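Long-range contacts in BDI_3064 protein (Parabacteroides distasonis ATCC 8503, PDB 5Z06), which hydrolyses linear beta-1,2-glucan and beta-1,2-glucooligosaccharides from the non-reducing end, releasing sophorose: residues 319-323 with 369-375; 295-299 with 663-669; 330-334 with 350-354. All coordinates share one frame; numbering follows the deposited sequence.

Interaction 1. Residues 319-323 with 369-375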
ATOM      1  N   ASP A 319      -6.197   1.364  13.395  1.00 33.35           N
ATOM      2  CA  ASP A 319      -7.618   1.670  13.590  1.00 33.26           C
ATOM      3  C   ASP A 319      -8.224   2.547  12.526  1.00 31.64           C
ATOM      4  O   ASP A 319      -9.441   2.647  12.434  1.00 31.80           O
ATOM      5  CB  ASP A 319      -7.825   2.352  14.942  1.00 33.98           C
ATOM      6  CG  ASP A 319      -7.381   1.486  16.111  1.00 35.44           C
ATOM      7  OD1 ASP A 319      -7.341   0.241  15.989  1.00 36.82           O
ATOM      8  OD2 ASP A 319      -7.077   2.066  17.158  1.00 38.14           O
ATOM      9  N   MET A 320      -7.394   3.170  11.709  1.00 30.08           N
ATOM     10  CA  MET A 320      -7.888   4.161  10.799  1.00 29.76           C
ATOM     11  C   MET A 320      -8.296   3.514   9.505  1.00 29.34           C
ATOM     12  O   MET A 320      -7.481   2.884   8.840  1.00 32.69           O
ATOM     13  CB  MET A 320      -6.817   5.209  10.538  1.00 30.67           C
ATOM     14  CG  MET A 320      -7.301   6.384   9.753  1.00 29.13           C
ATOM     15  SD  MET A 320      -5.929   7.504   9.479  1.00 31.02           S
ATOM     16  CE  MET A 320      -5.016   6.626   8.206  1.00 30.37           C
ATOM     17  N   ILE A 321      -9.558   3.707   9.145  1.00 30.46           N
ATOM     18  CA  ILE A 321     -10.073   3.283   7.853  1.00 28.91           C
ATOM     19  C   ILE A 321     -10.166   4.445   6.901  1.00 28.34           C
ATOM     20  O   ILE A 321     -10.285   5.597   7.303  1.00 28.98           O
ATOM     21  CB  ILE A 321     -11.385   2.485   7.950  1.00 29.16           C
ATOM     22  CG1 ILE A 321     -12.560   3.298   8.492  1.00 29.25           C
ATOM     23  CG2 ILE A 321     -11.147   1.241   8.770  1.00 28.78           C
ATOM     24  CD1 ILE A 321     -13.447   3.879   7.418  1.00 31.19           C
ATOM     25  N   ALA A 322     -10.001   4.127   5.628  1.00 27.29           N
ATOM     26  CA  ALA A 322     -10.101   5.101   4.551  1.00 26.68           C
ATOM     27  C   ALA A 322     -11.440   4.807   3.889  1.00 26.58           C
ATOM     28  O   ALA A 322     -11.709   3.675   3.507  1.00 23.76           O
ATOM     29  CB  ALA A 322      -8.963   4.937   3.568  1.00 25.94           C
ATOM     30  N   THR A 323     -12.286   5.823   3.792  1.00 23.96           N
ATOM     31  CA  THR A 323     -13.633   5.619   3.331  1.00 24.47           C
ATOM     32  C   THR A 323     -13.719   5.353   1.851  1.00 25.04           C
ATOM     33  O   THR A 323     -14.548   4.560   1.435  1.00 26.09           O
ATOM     34  CB  THR A 323     -14.487   6.835   3.678  1.00 25.16           C
ATOM     35  OG1 THR A 323     -13.805   7.995   3.226  1.00 23.83           O
ATOM     36  CG2 THR A 323     -14.670   6.893   5.178  1.00 23.47           C
ATOM     37  N   SER A 369     -15.927  11.689   6.196  1.00 25.38           N
ATOM     38  CA  SER A 369     -14.539  12.070   6.054  1.00 27.35           C
ATOM     39  C   SER A 369     -13.752  10.974   5.331  1.00 29.03           C
ATOM     40  O   SER A 369     -14.206   9.839   5.183  1.00 26.91           O
ATOM     41  CB  SER A 369     -13.919  12.267   7.430  1.00 27.87           C
ATOM     42  OG  SER A 369     -14.031  11.091   8.199  1.00 27.60           O
ATOM     43  N   HIS A 370     -12.555  11.346   4.917  1.00 27.00           N
ATOM     44  CA  HIS A 370     -11.636  10.457   4.267  1.00 26.29           C
ATOM     45  C   HIS A 370     -11.256   9.339   5.215  1.00 26.80           C
ATOM     46  O   HIS A 370     -11.253   8.179   4.843  1.00 25.83           O
ATOM     47  CB  HIS A 370     -10.383  11.232   3.899  1.00 24.47           C
ATOM     48  CG  HIS A 370      -9.457  10.509   2.982  1.00 23.52           C
ATOM     49  ND1 HIS A 370      -8.595  11.192   2.153  1.00 23.25           N
ATOM     50  CD2 HIS A 370      -9.244   9.191   2.751  1.00 22.44           C
ATOM     51  CE1 HIS A 370      -7.881  10.320   1.462  1.00 24.11           C
ATOM     52  NE2 HIS A 370      -8.263   9.099   1.793  1.00 23.00           N
ATOM     53  N   PHE A 371     -10.904   9.729   6.435  1.00 28.19           N
ATOM     54  CA  PHE A 371     -10.428   8.802   7.421  1.00 27.61           C
ATOM     55  C   PHE A 371     -11.323   8.812   8.627  1.00 28.86           C
ATOM     56  O   PHE A 371     -11.761   9.874   9.083  1.00 31.44           O
ATOM     57  CB  PHE A 371      -9.027   9.158   7.793  1.00 25.83           C
ATOM     58  CG  PHE A 371      -8.108   9.148   6.633  1.00 26.14           C
ATOM     59  CD1 PHE A 371      -7.691   7.937   6.087  1.00 25.80           C
ATOM     60  CD2 PHE A 371      -7.661  10.336   6.064  1.00 25.55           C
ATOM     61  CE1 PHE A 371      -6.834   7.913   4.993  1.00 26.20           C
ATOM     62  CE2 PHE A 371      -6.794  10.319   4.990  1.00 26.42           C
ATOM     63  CZ  PHE A 371      -6.365   9.100   4.455  1.00 26.02           C
ATOM     64  N   ILE A 372     -11.614   7.614   9.111  1.00 27.84           N
ATOM     65  CA  ILE A 372     -12.387   7.421  10.311  1.00 28.96           C
ATOM     66  C   ILE A 372     -11.659   6.403  11.181  1.00 29.86           C
ATOM     67  O   ILE A 372     -11.025   5.461  10.681  1.00 29.72           O
ATOM     68  CB  ILE A 372     -13.794   6.922   9.992  1.00 27.67           C
ATOM     69  CG1 ILE A 372     -14.401   7.719   8.824  1.00 28.60           C
ATOM     70  CG2 ILE A 372     -14.660   7.002  11.241  1.00 27.66           C
ATOM     71  CD1 ILE A 372     -15.748   7.205   8.324  1.00 30.24           C
ATOM     72  N   ASP A 373     -11.747   6.601  12.484  1.00 28.56           N
ATOM     73  CA  ASP A 373     -11.231   5.635  13.423  1.00 30.97           C
ATOM     74  C   ASP A 373     -12.316   4.574  13.511  1.00 30.22           C
ATOM     75  O   ASP A 373     -13.421   4.840  13.969  1.00 27.81           O
ATOM     76  CB  ASP A 373     -10.907   6.298  14.776  1.00 32.09           C
ATOM     77  CG  ASP A 373     -10.286   5.343  15.770  1.00 32.27           C
ATOM     78  OD1 ASP A 373     -10.681   4.163  15.832  1.00 33.55           O
ATOM     79  OD2 ASP A 373      -9.408   5.782  16.523  1.00 36.55           O
ATOM     80  N   GLY A 374     -11.979   3.372  13.049  1.00 30.44           N
ATOM     81  CA  GLY A 374     -12.906   2.255  12.994  1.00 30.12           C
ATOM     82  C   GLY A 374     -13.449   1.814  14.332  1.00 30.25           C
ATOM     83  O   GLY A 374     -14.505   1.233  14.395  1.00 32.04           O
ATOM     84  N   THR A 375     -12.714   2.085  15.399  1.00 32.33           N
ATOM     85  CA  THR A 375     -13.124   1.740  16.740  1.00 33.60           C
ATOM     86  C   THR A 375     -14.065   2.763  17.341  1.00 34.93           C
ATOM     87  O   THR A 375     -14.745   2.450  18.290  1.00 38.64           O
ATOM     88  CB  THR A 375     -11.902   1.615  17.678  1.00 33.93           C
ATOM     89  OG1 THR A 375     -11.236   2.877  17.786  1.00 35.84           O
ATOM     90  CG2 THR A 375     -10.909   0.566  17.163  1.00 34.16           C
TER
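The F371 ring takes M320 and A322 obliquely, has I321 O at its edge, and carries H370 CD2 over one face, offset toward the rim. F371 CE2 sits over the centre of the H370 ring, 3.3 Å above its plane, while A322 CB lies at the edge of the imidazole. M320 makes a Met-aromatic contact, SD standing 4.5 Å from the centroid of the F371 ring; the chain leaves extended, CG anti to the backbone N (chi1 -172°), and bends only at chi3 to bring CE to 3.7 Å from F371 CD1. Rings F382 and F383 meet F371 edge-to-face. On the other side of the ribbon I321 and I372 run alongside one another, I321 CD1 4.0 Å from I372 CB, and T323 CG2 presses tightly on I372 CD1 at 3.3 Å. The backbones are tied by I321 N to I372 O (2.8 Å) and the return bond from I372 N to I321 O (3.0 Å), with G374 N to D319 O and T323 N to H370 O beyond them. T323 OG1 stands between its own N and carbonyl carbon (chi1 51°), facing S369 O and H370 O, either a possible acceptor. D373 OD1 accepts from T375 N in an Asx turn. This two-stranded antiparallel ribbon runs straight into helix 323-338, with A322 as N-cap, in what is probably the (alpha/alpha)6 barrel of this GH144 enzyme.

Interaction 2. Residues 295-299 with 663-669; sequences NFRYY and FMGLNQA
Q668 NE2 is gripped by two backbone carbonyls, Y646 O and F648 O, and also has N295 OD1 at 2.8 Å, although the angle there is too poor for a hydrogen bond. The N295 and Q668 amide planes are turned 51° from each other, and N295 gives its ND2 to V291 O in its own helix. This is where the C-terminal part of helix 284-297 and the residues after it meet the start of helix 665-680, in a catalytic domain probably built as an (alpha/alpha)6 barrel, so residues far apart in sequence come together in a buried contact. Y298 reaches across with a first torsion (chi1 -172°) that turns its ring away from its own N and past F663, CE2 resting 3.7 Å from F663 CB. M664 O lies over one face of this ring, CE1 comes to 3.4 Å from G665 CA, and the hydroxyl is hydrogen-bonded to R311 O. The two tyrosines are themselves packed, with Y298 CD1 3.3 Å above the plane of the Y299 ring, over its centre. A leucine in place of Y298 would probably leave R311 O without that partner and open a gap beside G665 CA. The Y299 hydroxyl is modelled too near G665 O, so the bond it appears to accept from A669 N (2.8 Å, 136° at the hydrogen) is doubtful; Y299 CZ rests 3.4 Å from A669 CB.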
ATOM      1  N   ASN A 295      -5.950  -9.871  -3.161  1.00 24.29           N
ATOM      2  CA  ASN A 295      -6.292  -8.473  -2.958  1.00 24.95           C
ATOM      3  C   ASN A 295      -7.521  -8.367  -2.074  1.00 24.80           C
ATOM      4  O   ASN A 295      -7.593  -7.526  -1.220  1.00 26.56           O
ATOM      5  CB  ASN A 295      -6.508  -7.794  -4.279  1.00 25.14           C
ATOM      6  CG  ASN A 295      -5.209  -7.430  -4.968  1.00 25.70           C
ATOM      7  OD1 ASN A 295      -4.603  -6.435  -4.645  1.00 27.03           O
ATOM      8  ND2 ASN A 295      -4.816  -8.209  -5.964  1.00 25.06           N
ATOM      9  N   PHE A 296      -8.486  -9.251  -2.273  1.00 26.43           N
ATOM     10  CA  PHE A 296      -9.668  -9.316  -1.419  1.00 26.27           C
ATOM     11  C   PHE A 296      -9.305  -9.471   0.066  1.00 26.29           C
ATOM     12  O   PHE A 296      -9.933  -8.866   0.940  1.00 26.60           O
ATOM     13  CB  PHE A 296     -10.551 -10.464  -1.904  1.00 26.82           C
ATOM     14  CG  PHE A 296     -11.517 -10.964  -0.908  1.00 26.98           C
ATOM     15  CD1 PHE A 296     -11.144 -11.949   0.001  1.00 28.68           C
ATOM     16  CD2 PHE A 296     -12.817 -10.493  -0.896  1.00 28.44           C
ATOM     17  CE1 PHE A 296     -12.049 -12.445   0.921  1.00 29.25           C
ATOM     18  CE2 PHE A 296     -13.736 -11.004   0.013  1.00 29.03           C
ATOM     19  CZ  PHE A 296     -13.355 -11.980   0.917  1.00 29.26           C
ATOM     20  N   ARG A 297      -8.265 -10.256   0.347  1.00 25.79           N
ATOM     21  CA  ARG A 297      -7.840 -10.493   1.720  1.00 25.15           C
ATOM     22  C   ARG A 297      -7.640  -9.201   2.487  1.00 24.66           C
ATOM     23  O   ARG A 297      -7.958  -9.119   3.652  1.00 24.10           O
ATOM     24  CB  ARG A 297      -6.541 -11.270   1.758  1.00 25.43           C
ATOM     25  CG  ARG A 297      -6.592 -12.687   1.238  1.00 25.98           C
ATOM     26  CD  ARG A 297      -5.169 -13.208   1.126  1.00 27.04           C
ATOM     27  NE  ARG A 297      -5.135 -14.447   0.369  1.00 27.15           N
ATOM     28  CZ  ARG A 297      -4.049 -14.954  -0.183  1.00 27.39           C
ATOM     29  NH1 ARG A 297      -2.860 -14.359  -0.052  1.00 28.53           N
ATOM     30  NH2 ARG A 297      -4.145 -16.084  -0.852  1.00 29.00           N
ATOM     31  N   TYR A 298      -7.078  -8.207   1.821  1.00 24.64           N
ATOM     32  CA  TYR A 298      -6.869  -6.910   2.425  1.00 24.28           C
ATOM     33  C   TYR A 298      -8.130  -6.329   3.101  1.00 24.47           C
ATOM     34  O   TYR A 298      -8.041  -5.675   4.134  1.00 25.96           O
ATOM     35  CB  TYR A 298      -6.355  -5.949   1.349  1.00 24.21           C
ATOM     36  CG  TYR A 298      -5.941  -4.648   1.891  1.00 23.73           C
ATOM     37  CD1 TYR A 298      -6.876  -3.677   2.148  1.00 24.08           C
ATOM     38  CD2 TYR A 298      -4.618  -4.397   2.205  1.00 25.88           C
ATOM     39  CE1 TYR A 298      -6.516  -2.463   2.676  1.00 24.96           C
ATOM     40  CE2 TYR A 298      -4.226  -3.169   2.728  1.00 25.68           C
ATOM     41  CZ  TYR A 298      -5.194  -2.210   2.969  1.00 24.37           C
ATOM     42  OH  TYR A 298      -4.882  -1.002   3.513  1.00 23.32           O
ATOM     43  N   TYR A 299      -9.277  -6.547   2.483  1.00 24.75           N
ATOM     44  CA  TYR A 299     -10.551  -5.953   2.884  1.00 26.12           C
ATOM     45  C   TYR A 299     -11.365  -6.930   3.701  1.00 26.87           C
ATOM     46  O   TYR A 299     -12.326  -6.539   4.349  1.00 23.69           O
ATOM     47  CB  TYR A 299     -11.330  -5.531   1.637  1.00 24.56           C
ATOM     48  CG  TYR A 299     -10.482  -4.638   0.825  1.00 25.11           C
ATOM     49  CD1 TYR A 299     -10.408  -3.291   1.107  1.00 24.82           C
ATOM     50  CD2 TYR A 299      -9.667  -5.152  -0.183  1.00 25.45           C
ATOM     51  CE1 TYR A 299      -9.567  -2.455   0.389  1.00 25.37           C
ATOM     52  CE2 TYR A 299      -8.817  -4.341  -0.888  1.00 24.48           C
ATOM     53  CZ  TYR A 299      -8.757  -3.004  -0.601  1.00 24.57           C
ATOM     54  OH  TYR A 299      -7.921  -2.234  -1.337  1.00 21.24           O
ATOM     55  N   PHE A 663       0.809  -2.571   1.651  1.00 24.95           N
ATOM     56  CA  PHE A 663      -0.324  -2.724   0.793  1.00 24.22           C
ATOM     57  C   PHE A 663      -1.237  -1.560   1.073  1.00 24.58           C
ATOM     58  O   PHE A 663      -1.465  -1.181   2.237  1.00 24.54           O
ATOM     59  CB  PHE A 663      -1.029  -4.023   1.112  1.00 24.25           C
ATOM     60  CG  PHE A 663      -0.149  -5.201   0.960  1.00 24.50           C
ATOM     61  CD1 PHE A 663       0.045  -5.765  -0.283  1.00 25.11           C
ATOM     62  CD2 PHE A 663       0.536  -5.707   2.055  1.00 24.23           C
ATOM     63  CE1 PHE A 663       0.897  -6.838  -0.434  1.00 27.15           C
ATOM     64  CE2 PHE A 663       1.374  -6.788   1.913  1.00 26.91           C
ATOM     65  CZ  PHE A 663       1.562  -7.355   0.669  1.00 26.09           C
ATOM     66  N   MET A 664      -1.816  -1.035   0.015  1.00 25.61           N
ATOM     67  CA  MET A 664      -2.552   0.217   0.098  1.00 27.53           C
ATOM     68  C   MET A 664      -4.020  -0.091  -0.131  1.00 26.95           C
ATOM     69  O   MET A 664      -4.358  -0.767  -1.081  1.00 24.97           O
ATOM     70  CB  MET A 664      -2.022   1.153  -0.970  1.00 29.94           C
ATOM     71  CG  MET A 664      -2.403   2.589  -0.779  1.00 33.12           C
ATOM     72  SD  MET A 664      -1.499   3.377   0.555  1.00 32.45           S
ATOM     73  CE  MET A 664      -2.444   4.901   0.546  1.00 32.68           C
ATOM     74  N   GLY A 665      -4.876   0.408   0.761  1.00 26.68           N
ATOM     75  CA  GLY A 665      -6.332   0.232   0.658  1.00 25.72           C
ATOM     76  C   GLY A 665      -6.888   0.696  -0.668  1.00 25.87           C
ATOM     77  O   GLY A 665      -7.781   0.050  -1.238  1.00 26.53           O
ATOM     78  N   LEU A 666      -6.381   1.828  -1.150  1.00 23.91           N
ATOM     79  CA  LEU A 666      -6.819   2.358  -2.428  1.00 23.76           C
ATOM     80  C   LEU A 666      -6.471   1.471  -3.608  1.00 22.70           C
ATOM     81  O   LEU A 666      -7.161   1.530  -4.627  1.00 23.92           O
ATOM     82  CB  LEU A 666      -6.181   3.727  -2.698  1.00 24.99           C
ATOM     83  CG  LEU A 666      -6.706   4.954  -1.982  1.00 24.14           C
ATOM     84  CD1 LEU A 666      -5.772   6.086  -2.337  1.00 25.61           C
ATOM     85  CD2 LEU A 666      -8.120   5.270  -2.436  1.00 24.96           C
ATOM     86  N   ASN A 667      -5.391   0.705  -3.512  1.00 22.38           N
ATOM     87  CA  ASN A 667      -4.809   0.076  -4.697  1.00 23.24           C
ATOM     88  C   ASN A 667      -5.144  -1.394  -4.873  1.00 23.59           C
ATOM     89  O   ASN A 667      -5.040  -1.922  -5.982  1.00 23.39           O
ATOM     90  CB  ASN A 667      -3.296   0.281  -4.693  1.00 22.74           C
ATOM     91  CG  ASN A 667      -2.914   1.747  -4.881  1.00 22.60           C
ATOM     92  OD1 ASN A 667      -3.728   2.527  -5.322  1.00 22.72           O
ATOM     93  ND2 ASN A 667      -1.679   2.113  -4.565  1.00 21.17           N
ATOM     94  N   GLN A 668      -5.556  -2.063  -3.818  1.00 24.09           N
ATOM     95  CA  GLN A 668      -5.747  -3.519  -3.947  1.00 25.20           C
ATOM     96  C   GLN A 668      -7.130  -3.813  -4.471  1.00 24.86           C
ATOM     97  O   GLN A 668      -7.288  -4.649  -5.348  1.00 26.53           O
ATOM     98  CB  GLN A 668      -5.499  -4.251  -2.623  1.00 24.32           C
ATOM     99  CG  GLN A 668      -4.113  -4.135  -2.002  1.00 24.67           C
ATOM    100  CD  GLN A 668      -2.984  -4.401  -2.970  1.00 24.95           C
ATOM    101  OE1 GLN A 668      -2.617  -3.512  -3.724  1.00 23.96           O
ATOM    102  NE2 GLN A 668      -2.451  -5.638  -2.980  1.00 25.09           N
ATOM    103  N   ALA A 669      -8.141  -3.147  -3.933  1.00 24.21           N
ATOM    104  CA  ALA A 669      -9.526  -3.484  -4.300  1.00 24.26           C
ATOM    105  C   ALA A 669      -9.807  -3.238  -5.783  1.00 25.64           C
ATOM    106  O   ALA A 669     -10.490  -4.059  -6.432  1.00 24.42           O
ATOM    107  CB  ALA A 669     -10.528  -2.732  -3.443  1.00 23.99           C
TER

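Interaction 3. Residues 330-334 with 350-354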
ATOM      1  N   ILE A 330     -15.504  -2.756  -0.309  1.00 26.19           N
ATOM      2  CA  ILE A 330     -16.896  -3.179  -0.310  1.00 27.30           C
ATOM      3  C   ILE A 330     -17.220  -3.909  -1.604  1.00 26.79           C
ATOM      4  O   ILE A 330     -17.824  -4.978  -1.587  1.00 26.30           O
ATOM      5  CB  ILE A 330     -17.791  -1.942  -0.074  1.00 27.66           C
ATOM      6  CG1 ILE A 330     -17.911  -1.724   1.435  1.00 28.06           C
ATOM      7  CG2 ILE A 330     -19.148  -2.057  -0.751  1.00 28.49           C
ATOM      8  CD1 ILE A 330     -18.450  -0.360   1.805  1.00 29.07           C
ATOM      9  N   MET A 331     -16.773  -3.327  -2.707  1.00 25.48           N
ATOM     10  CA  MET A 331     -16.957  -3.917  -4.030  1.00 26.90           C
ATOM     11  C   MET A 331     -16.110  -5.162  -4.233  1.00 25.94           C
ATOM     12  O   MET A 331     -16.611  -6.129  -4.787  1.00 26.01           O
ATOM     13  CB  MET A 331     -16.699  -2.890  -5.122  1.00 25.72           C
ATOM     14  CG  MET A 331     -17.730  -1.798  -5.025  1.00 27.98           C
ATOM     15  SD  MET A 331     -17.192  -0.367  -5.933  1.00 28.67           S
ATOM     16  CE  MET A 331     -17.965  -0.798  -7.458  1.00 27.49           C
ATOM     17  N   ALA A 332     -14.874  -5.134  -3.726  1.00 24.61           N
ATOM     18  CA  ALA A 332     -14.031  -6.314  -3.684  1.00 25.43           C
ATOM     19  C   ALA A 332     -14.696  -7.419  -2.888  1.00 25.54           C
ATOM     20  O   ALA A 332     -14.611  -8.594  -3.268  1.00 27.80           O
ATOM     21  CB  ALA A 332     -12.656  -5.992  -3.104  1.00 25.24           C
ATOM     22  N   ILE A 333     -15.355  -7.069  -1.786  1.00 25.75           N
ATOM     23  CA  ILE A 333     -16.018  -8.085  -0.989  1.00 26.36           C
ATOM     24  C   ILE A 333     -17.215  -8.681  -1.736  1.00 26.80           C
ATOM     25  O   ILE A 333     -17.397  -9.900  -1.753  1.00 28.06           O
ATOM     26  CB  ILE A 333     -16.414  -7.579   0.411  1.00 25.60           C
ATOM     27  CG1 ILE A 333     -15.171  -7.280   1.227  1.00 25.44           C
ATOM     28  CG2 ILE A 333     -17.202  -8.649   1.130  1.00 25.14           C
ATOM     29  CD1 ILE A 333     -15.396  -6.391   2.434  1.00 26.90           C
ATOM     30  N   VAL A 334     -18.002  -7.844  -2.398  1.00 25.86           N
ATOM     31  CA  VAL A 334     -19.104  -8.357  -3.203  1.00 25.54           C
ATOM     32  C   VAL A 334     -18.586  -9.354  -4.253  1.00 28.11           C
ATOM     33  O   VAL A 334     -19.134 -10.460  -4.396  1.00 26.05           O
ATOM     34  CB  VAL A 334     -19.887  -7.217  -3.854  1.00 25.82           C
ATOM     35  CG1 VAL A 334     -20.820  -7.704  -4.939  1.00 26.77           C
ATOM     36  CG2 VAL A 334     -20.681  -6.485  -2.792  1.00 26.31           C
ATOM     37  N   ARG A 350     -20.582  -9.200   7.558  1.00 29.01           N
ATOM     38  CA  ARG A 350     -19.680  -8.079   7.367  1.00 27.82           C
ATOM     39  C   ARG A 350     -20.452  -6.780   7.055  1.00 27.01           C
ATOM     40  O   ARG A 350     -20.164  -5.743   7.616  1.00 26.24           O
ATOM     41  CB  ARG A 350     -18.670  -8.363   6.264  1.00 27.12           C
ATOM     42  CG  ARG A 350     -17.849  -7.141   5.854  1.00 26.35           C
ATOM     43  CD  ARG A 350     -17.047  -6.569   7.005  1.00 26.07           C
ATOM     44  NE  ARG A 350     -16.047  -7.529   7.417  1.00 27.45           N
ATOM     45  CZ  ARG A 350     -14.805  -7.605   6.945  1.00 27.58           C
ATOM     46  NH1 ARG A 350     -14.350  -6.743   6.046  1.00 26.67           N
ATOM     47  NH2 ARG A 350     -14.004  -8.583   7.368  1.00 27.44           N
ATOM     48  N   PHE A 351     -21.413  -6.857   6.143  1.00 28.47           N
ATOM     49  CA  PHE A 351     -22.139  -5.661   5.709  1.00 27.59           C
ATOM     50  C   PHE A 351     -23.068  -5.083   6.767  1.00 27.27           C
ATOM     51  O   PHE A 351     -23.290  -3.868   6.804  1.00 27.95           O
ATOM     52  CB  PHE A 351     -22.812  -5.893   4.366  1.00 27.96           C
ATOM     53  CG  PHE A 351     -21.883  -5.634   3.207  1.00 29.63           C
ATOM     54  CD1 PHE A 351     -21.058  -6.635   2.706  1.00 31.12           C
ATOM     55  CD2 PHE A 351     -21.790  -4.364   2.660  1.00 28.23           C
ATOM     56  CE1 PHE A 351     -20.185  -6.389   1.656  1.00 29.52           C
ATOM     57  CE2 PHE A 351     -20.929  -4.113   1.617  1.00 29.58           C
ATOM     58  CZ  PHE A 351     -20.125  -5.128   1.112  1.00 29.60           C
ATOM     59  N   LEU A 352     -23.577  -5.938   7.644  1.00 27.77           N
ATOM     60  CA  LEU A 352     -24.295  -5.469   8.824  1.00 28.94           C
ATOM     61  C   LEU A 352     -23.379  -4.660   9.740  1.00 28.50           C
ATOM     62  O   LEU A 352     -23.749  -3.584  10.206  1.00 28.97           O
ATOM     63  CB  LEU A 352     -24.937  -6.639   9.577  1.00 29.16           C
ATOM     64  CG  LEU A 352     -26.109  -7.261   8.842  1.00 29.75           C
ATOM     65  CD1 LEU A 352     -26.414  -8.616   9.454  1.00 31.56           C
ATOM     66  CD2 LEU A 352     -27.359  -6.376   8.851  1.00 30.44           C
ATOM     67  N   LYS A 353     -22.179  -5.174   9.975  1.00 28.02           N
ATOM     68  CA  LYS A 353     -21.179  -4.424  10.710  1.00 29.09           C
ATOM     69  C   LYS A 353     -20.808  -3.118   9.979  1.00 28.84           C
ATOM     70  O   LYS A 353     -20.818  -2.044  10.587  1.00 26.78           O
ATOM     71  CB  LYS A 353     -19.950  -5.287  10.983  1.00 30.25           C
ATOM     72  CG  LYS A 353     -18.708  -4.509  11.354  1.00 31.94           C
ATOM     73  CD  LYS A 353     -17.508  -5.420  11.479  1.00 34.98           C
ATOM     74  CE  LYS A 353     -17.572  -6.266  12.741  1.00 36.54           C
ATOM     75  NZ  LYS A 353     -16.534  -7.312  12.583  1.00 40.43           N
ATOM     76  N   ILE A 354     -20.497  -3.215   8.682  1.00 27.80           N
ATOM     77  CA  ILE A 354     -20.136  -2.034   7.890  1.00 28.14           C
ATOM     78  C   ILE A 354     -21.213  -0.961   7.978  1.00 28.18           C
ATOM     79  O   ILE A 354     -20.925   0.196   8.272  1.00 28.97           O
ATOM     80  CB  ILE A 354     -19.903  -2.388   6.410  1.00 27.52           C
ATOM     81  CG1 ILE A 354     -18.549  -3.076   6.266  1.00 27.89           C
ATOM     82  CG2 ILE A 354     -19.960  -1.142   5.526  1.00 27.03           C
ATOM     83  CD1 ILE A 354     -18.330  -3.697   4.907  1.00 28.60           C
TER
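Apolar packing dominates, and F351 is at the middle of it. Its ring reaches between I330 and I333 on the facing helix: I330 CG2 meets CE2 of F351 at 3.6 Å, while I333 CG2 approaches CE1 of the same ring at 3.8 Å from near its plane, I333 and F351 passing one another head to tail. V334 crosses at about a right angle and touches more lightly, its CG2 4.2 Å from F351 CZ. I354, one turn on from F351, lays CD1 over the centre of that ring, 4.1 Å above the plane, and the same methyl packs on I330 CG1 at 4.0 Å. A405 and I419, from helices 392-408 and 414-428, also touch F351. The segments belong to consecutive helices, 323-338 and 344-360, that form an antiparallel helical hairpin, as expected of an alpha/alpha barrel; the axes of 330-334 and 350-354 run at 163° and come no closer than 12.2 Å, a wide spacing bridged mainly by the F351 ring and the isoleucines. Of polar contacts the interface has little. I330 O lies in the plane of the F351 ring, at its edge, 3.5 Å from CZ, and is already the acceptor of V334 N in the helix. Charge enters through R350 alone. Its first torsion (chi1 170°) sets CG opposite the backbone N, and the chain then bends at chi2 and chi3, which brings NH1 to 3.8 Å from I333 CD1. NH1 is hydrogen-bonded to Y299 O and NH2 to W300 O, while the W300 ring receives the group in a cation-pi contact.

The three contacts are nested like brackets along the chain: interaction 2 closes the longest loop, interaction 1 lies within it, and interaction 3 within interaction 1. Strand 320-322 passes directly into helix 323-338, and helix 344-360 is followed by strand 371-373, so the ribbon of interaction 1 closes off the helical hairpin of interaction 3. Centres of interactions 1 and 2, and of 1 and 3, are about 15 Å apart without touching. Interactions 2 and 3, about 13 Å apart between centres, do touch, F296 packing on A332 and I333. An early and a late part of the catalytic domain thereby meet beside the helical hairpin.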